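Local coordinates for protein 5'-tyrosyl-DNA phosphodiesterase (Caenorhabditis elegans, PDB 4FVA) that belongs to the endonuclease/exonuclease/phosphatase family of DNase I-like proteins and carries a magnesium ion in its metal site, at residues F99-I110 / L122-H133. Sequence-based numbering, arbitrary orientation.
With EDO (1,2-ethanediol), chain E; EDO (1,2-ethanediol), chain I.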
loop_
_atom_site.group_PDB
_atom_site.type_symbol
_atom_site.label_atom_id
_atom_site.label_comp_id
_atom_site.label_asym_id
_atom_site.label_seq_id
_atom_site.Cartn_x
_atom_site.Cartn_y
_atom_site.Cartn_z
ATOM N N PHE A 99 -7.315 -5.163 -14.000
ATOM C CA PHE A 99 -6.446 -4.803 -15.108
ATOM C C PHE A 99 -6.652 -5.816 -16.226
ATOM O O PHE A 99 -6.458 -7.021 -16.039
ATOM C CB PHE A 99 -4.978 -4.768 -14.687
ATOM C CG PHE A 99 -4.656 -3.718 -13.656
ATOM C CD1 PHE A 99 -5.201 -2.447 -13.743
ATOM C CD2 PHE A 99 -3.756 -3.990 -12.633
ATOM C CE1 PHE A 99 -4.881 -1.470 -12.804
ATOM C CE2 PHE A 99 -3.432 -3.021 -11.682
ATOM C CZ PHE A 99 -3.993 -1.762 -11.772
ATOM N N GLN A 100 -7.048 -5.318 -17.387
ATOM C CA GLN A 100 -7.360 -6.157 -18.540
ATOM C C GLN A 100 -6.127 -6.925 -19.025
ATOM O O GLN A 100 -6.229 -8.080 -19.443
ATOM C CB GLN A 100 -7.969 -5.273 -19.636
ATOM C CG GLN A 100 -9.370 -4.757 -19.227
ATOM C CD GLN A 100 -10.047 -3.855 -20.261
ATOM O OE1 GLN A 100 -9.410 -3.354 -21.190
ATOM N NE2 GLN A 100 -11.336 -3.607 -20.066
ATOM N N ASN A 101 -4.960 -6.291 -18.937
ATOM C CA ASN A 101 -3.712 -6.879 -19.418
ATOM C C ASN A 101 -2.990 -7.748 -18.386
ATOM O O ASN A 101 -1.851 -8.160 -18.609
ATOM C CB ASN A 101 -2.757 -5.773 -19.866
ATOM C CG ASN A 101 -2.119 -5.047 -18.688
ATOM O OD1 ASN A 101 -2.520 -5.241 -17.532
ATOM N ND2 ASN A 101 -1.146 -4.190 -18.972
ATOM N N SER A 102 -3.618 -8.008 -17.245
ATOM C CA SER A 102 -2.933 -8.773 -16.202
ATOM C C SER A 102 -3.143 -10.286 -16.295
ATOM O O SER A 102 -4.261 -10.770 -16.496
ATOM C CB SER A 102 -3.335 -8.310 -14.804
ATOM O OG SER A 102 -2.590 -9.039 -13.845
ATOM N N GLY A 103 -2.059 -11.031 -16.125
ATOM C CA GLY A 103 -2.170 -12.471 -15.997
ATOM C C GLY A 103 -2.128 -12.901 -14.534
ATOM O O GLY A 103 -2.085 -14.097 -14.234
ATOM N N MET A 104 -2.178 -11.928 -13.624
ATOM C CA MET A 104 -1.983 -12.193 -12.198
ATOM C C MET A 104 -3.137 -11.687 -11.301
ATOM O O MET A 104 -2.949 -11.423 -10.102
ATOM C CB MET A 104 -0.635 -11.605 -11.760
ATOM C CG MET A 104 0.557 -12.183 -12.513
ATOM S SD MET A 104 2.127 -11.421 -12.031
ATOM C CE MET A 104 3.189 -11.967 -13.375
ATOM N N TYR A 105 -4.324 -11.571 -11.897
ATOM C CA TYR A 105 -5.555 -11.146 -11.215
ATOM C C TYR A 105 -5.393 -9.787 -10.538
ATOM O O TYR A 105 -6.030 -9.533 -9.505
ATOM C CB TYR A 105 -6.007 -12.152 -10.146
ATOM C CG TYR A 105 -5.830 -13.604 -10.511
ATOM C CD1 TYR A 105 -6.535 -14.181 -11.563
ATOM C CD2 TYR A 105 -4.969 -14.411 -9.775
ATOM C CE1 TYR A 105 -6.365 -15.522 -11.885
ATOM C CE2 TYR A 105 -4.789 -15.748 -10.086
ATOM C CZ TYR A 105 -5.490 -16.300 -11.137
ATOM O OH TYR A 105 -5.309 -17.634 -11.439
ATOM N N ARG A 106 -4.541 -8.928 -11.092
ATOM C CA ARG A 106 -4.247 -7.656 -10.447
ATOM C C ARG A 106 -5.339 -6.640 -10.721
ATOM O O ARG A 106 -5.961 -6.644 -11.799
ATOM C CB ARG A 106 -2.868 -7.137 -10.870
ATOM C CG ARG A 106 -1.735 -8.137 -10.610
ATOM C CD ARG A 106 -1.673 -8.595 -9.137
ATOM N NE ARG A 106 -0.704 -9.683 -8.962
ATOM C CZ ARG A 106 0.608 -9.494 -8.871
ATOM N NH1 ARG A 106 1.092 -8.258 -8.923
ATOM N NH2 ARG A 106 1.437 -10.530 -8.725
ATOM N N THR A 107 -5.547 -5.744 -9.752
ATOM C CA THR A 107 -6.692 -4.859 -9.750
ATOM C C THR A 107 -6.301 -3.481 -9.239
ATOM O O THR A 107 -5.289 -3.316 -8.543
ATOM C CB THR A 107 -7.791 -5.399 -8.800
ATOM O OG1 THR A 107 -7.226 -5.566 -7.484
ATOM C CG2 THR A 107 -8.329 -6.760 -9.286
ATOM N N LEU A 108 -7.127 -2.496 -9.553
ATOM C CA LEU A 108 -7.026 -1.203 -8.886
ATOM C C LEU A 108 -8.221 -1.152 -7.967
ATOM O O LEU A 108 -9.369 -1.107 -8.424
ATOM C CB LEU A 108 -7.065 -0.060 -9.898
ATOM C CG LEU A 108 -6.978 1.361 -9.343
ATOM C CD1 LEU A 108 -5.734 1.497 -8.494
ATOM C CD2 LEU A 108 -6.930 2.354 -10.506
ATOM N N GLN A 109 -7.948 -1.192 -6.668
ATOM C CA GLN A 109 -8.999 -1.198 -5.650
ATOM C C GLN A 109 -9.227 0.230 -5.183
ATOM O O GLN A 109 -8.303 0.874 -4.677
ATOM C CB GLN A 109 -8.601 -2.087 -4.465
ATOM C CG GLN A 109 -9.657 -2.164 -3.346
ATOM C CD GLN A 109 -9.198 -3.002 -2.177
ATOM O OE1 GLN A 109 -7.992 -3.179 -1.972
ATOM N NE2 GLN A 109 -10.152 -3.517 -1.390
ATOM N N ILE A 110 -10.452 0.730 -5.345
ATOM C CA ILE A 110 -10.738 2.129 -5.036
ATOM C C ILE A 110 -11.792 2.231 -3.960
ATOM O O ILE A 110 -12.897 1.699 -4.117
ATOM C CB ILE A 110 -11.205 2.910 -6.292
ATOM C CG1 ILE A 110 -10.120 2.870 -7.368
ATOM C CG2 ILE A 110 -11.472 4.374 -5.963
ATOM C CD1 ILE A 110 -10.573 3.458 -8.725
ATOM N N LEU A 122 -9.102 6.462 -2.007
ATOM C CA LEU A 122 -8.026 5.536 -1.685
ATOM C C LEU A 122 -7.899 4.571 -2.846
ATOM O O LEU A 122 -8.866 3.882 -3.179
ATOM C CB LEU A 122 -8.347 4.760 -0.401
ATOM C CG LEU A 122 -8.633 5.619 0.840
ATOM C CD1 LEU A 122 -8.932 4.771 2.082
ATOM C CD2 LEU A 122 -7.453 6.550 1.074
ATOM N N LEU A 123 -6.719 4.524 -3.456
ATOM C CA LEU A 123 -6.457 3.626 -4.576
ATOM C C LEU A 123 -5.266 2.718 -4.264
ATOM O O LEU A 123 -4.133 3.185 -4.139
ATOM C CB LEU A 123 -6.195 4.426 -5.852
ATOM C CG LEU A 123 -7.330 5.336 -6.349
ATOM C CD1 LEU A 123 -7.345 6.679 -5.620
ATOM C CD2 LEU A 123 -7.224 5.531 -7.855
ATOM N N ASN A 124 -5.547 1.425 -4.134
ATOM C CA ASN A 124 -4.572 0.425 -3.724
ATOM C C ASN A 124 -4.384 -0.595 -4.838
ATOM O O ASN A 124 -5.371 -1.134 -5.377
ATOM C CB ASN A 124 -5.070 -0.262 -2.438
ATOM C CG ASN A 124 -4.097 -1.298 -1.892
ATOM O OD1 ASN A 124 -2.902 -1.259 -2.180
ATOM N ND2 ASN A 124 -4.616 -2.242 -1.092
ATOM N N THR A 125 -3.128 -0.878 -5.177
ATOM C CA THR A 125 -2.856 -1.821 -6.246
ATOM C C THR A 125 -1.608 -2.629 -5.977
ATOM O O THR A 125 -0.787 -2.272 -5.143
ATOM C CB THR A 125 -2.732 -1.135 -7.631
ATOM O OG1 THR A 125 -2.752 -2.132 -8.664
ATOM C CG2 THR A 125 -1.420 -0.338 -7.716
ATOM N N HIS A 126 -1.495 -3.739 -6.689
ATOM C CA HIS A 126 -0.301 -4.562 -6.679
ATOM C C HIS A 126 0.053 -4.775 -8.146
ATOM O O HIS A 126 -0.500 -5.673 -8.779
ATOM C CB HIS A 126 -0.612 -5.904 -6.011
ATOM C CG HIS A 126 0.565 -6.827 -5.908
ATOM N ND1 HIS A 126 0.446 -8.132 -5.488
ATOM C CD2 HIS A 126 1.879 -6.635 -6.192
ATOM C CE1 HIS A 126 1.640 -8.710 -5.506
ATOM N NE2 HIS A 126 2.524 -7.824 -5.925
ATOM N N LEU A 127 0.951 -3.956 -8.698
ATOM C CA LEU A 127 1.192 -4.000 -10.147
ATOM C C LEU A 127 1.935 -5.262 -10.596
ATOM O O LEU A 127 2.626 -5.904 -9.796
ATOM C CB LEU A 127 1.928 -2.742 -10.619
ATOM C CG LEU A 127 1.183 -1.429 -10.341
ATOM C CD1 LEU A 127 1.887 -0.243 -11.024
ATOM C CD2 LEU A 127 -0.284 -1.543 -10.761
ATOM N N GLU A 128 1.793 -5.615 -11.876
ATOM C CA GLU A 128 2.365 -6.854 -12.401
ATOM C C GLU A 128 3.802 -7.080 -11.926
ATOM O O GLU A 128 4.620 -6.156 -11.879
ATOM C CB GLU A 128 2.288 -6.887 -13.936
ATOM C CG GLU A 128 2.055 -8.283 -14.536
ATOM C CD GLU A 128 0.603 -8.744 -14.451
ATOM O OE1 GLU A 128 -0.258 -7.995 -13.921
ATOM O OE2 GLU A 128 0.308 -9.858 -14.932
ATOM N N SER A 129 4.091 -8.320 -11.546
ATOM C CA SER A 129 5.364 -8.688 -10.924
ATOM C C SER A 129 6.426 -9.115 -11.959
ATOM O O SER A 129 6.085 -9.602 -13.049
ATOM C CB SER A 129 5.129 -9.824 -9.921
ATOM O OG SER A 129 4.071 -9.525 -9.010
ATOM N N THR A 130 7.694 -8.942 -11.581
ATOM C CA THR A 130 8.909 -9.378 -12.306
ATOM C C THR A 130 9.350 -8.485 -13.455
ATOM O O THR A 130 8.549 -7.798 -14.083
ATOM C CB THR A 130 8.855 -10.835 -12.822
ATOM O OG1 THR A 130 8.211 -10.874 -14.107
ATOM C CG2 THR A 130 8.135 -11.740 -11.826
ATOM N N ARG A 131 10.646 -8.541 -13.729
ATOM C CA ARG A 131 11.266 -7.786 -14.803
ATOM C C ARG A 131 10.575 -8.031 -16.136
ATOM O O ARG A 131 10.368 -7.100 -16.909
ATOM C CB ARG A 131 12.749 -8.174 -14.887
ATOM C CG ARG A 131 13.529 -7.595 -16.059
ATOM C CD ARG A 131 13.523 -6.071 -16.112
ATOM N NE ARG A 131 14.331 -5.594 -17.235
ATOM C CZ ARG A 131 13.907 -5.515 -18.495
ATOM N NH1 ARG A 131 12.669 -5.875 -18.812
ATOM N NH2 ARG A 131 14.725 -5.073 -19.442
ATOM N N GLU A 132 10.216 -9.280 -16.399
ATOM C CA GLU A 132 9.602 -9.658 -17.672
ATOM C C GLU A 132 8.291 -8.930 -17.963
ATOM O O GLU A 132 7.897 -8.770 -19.123
ATOM C CB GLU A 132 9.360 -11.165 -17.707
ATOM C CG GLU A 132 10.618 -11.981 -17.462
ATOM C CD GLU A 132 10.336 -13.289 -16.752
ATOM O OE1 GLU A 132 10.400 -13.309 -15.501
ATOM O OE2 GLU A 132 10.053 -14.293 -17.444
ATOM N N HIS A 133 7.607 -8.494 -16.915
ATOM C CA HIS A 133 6.276 -7.939 -17.101
ATOM C C HIS A 133 6.292 -6.418 -17.047
ATOM O O HIS A 133 5.297 -5.784 -16.699
ATOM C CB HIS A 133 5.280 -8.539 -16.098
ATOM C CG HIS A 133 5.058 -10.010 -16.275
ATOM N ND1 HIS A 133 5.640 -10.961 -15.459
ATOM C CD2 HIS A 133 4.309 -10.695 -17.172
ATOM C CE1 HIS A 133 5.261 -12.165 -15.849
ATOM N NE2 HIS A 133 4.451 -12.033 -16.885
HETATM C C1 EDO E . -4.756 -2.242 -18.349
HETATM O O1 EDO E . -4.080 -1.094 -18.895
HETATM C C2 EDO E . -6.156 -1.818 -17.886
HETATM O O2 EDO E . -7.006 -2.957 -17.702
HETATM C C1 EDO I . 12.608 -8.826 -10.446
HETATM O O1 EDO I . 12.844 -9.864 -11.408
HETATM C C2 EDO I . 13.742 -8.772 -9.421
HETATM O O2 EDO I . 14.508 -9.984 -9.473
HETATM O O HOH W 1 -3.897 -5.745 -7.221
HETATM O O HOH W 2 -5.720 -4.048 -5.728
#
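Arg106 reaches across to the carbonyl of His126 and the hydroxyl of Ser129, and packs on the His126 ring at the open end of the antiparallel hairpin built from strands 107-115 and 118-126. Its CB and CG pass beside His126 O and the Glu128 carboxylate, CG lying 3.6 Å from Glu128 OE1. The chain bends at chi2 (-55°), which keeps CD against the same carbonyl oxygen, and NE makes a weak bond back to Met104 O. The guanidinium then lies nearly flat on the imidazole of His126, planes 19° apart, with NH1 above the ring centre. NH1 also donates to His126 O (3.0 Å, 163°), approaching from above the carbonyl plane. Arg106 NH2 ends the chain 2.8 Å from Ser129 OG, its acceptor in the guanidinium plane; Tyr79 OH is a further partner.

Glu128 ties down the 102-104 loop: OE1 takes the Ser102 hydroxyl, OG, on its syn lone pair at 2.6 Å, and OE2 accepts from Gly103 N. Ser102 OG in turn receives Met104 N, forming an ST turn. The extended Met104 chain carries CE over one face of His133, a CH-pi contact 3.5 Å from the centroid. Where the strands separate, Thr125 OG1 donates to Thr107 O and meets the edge of the Phe99 ring, while one water links Thr107 N to His126 N. Regular pairing resumes at Gln109 and Asn124, joined by two backbone bonds. On the sheet face opposite their side chains, Ile110 CG1 packs against Leu123 CG (3.9 Å).

His126 NE2 and Ser129 OG both hydrogen-bond to a malonate ion, probably from the crystallisation liquor, and His126 touches Glu52, a magnesium ligand. Stacking and hydrogen bonding thus restrain Arg106 beside the malonate site, consistent with an anion-accepting pocket near the metal, where its positive charge would be expected to favour anions.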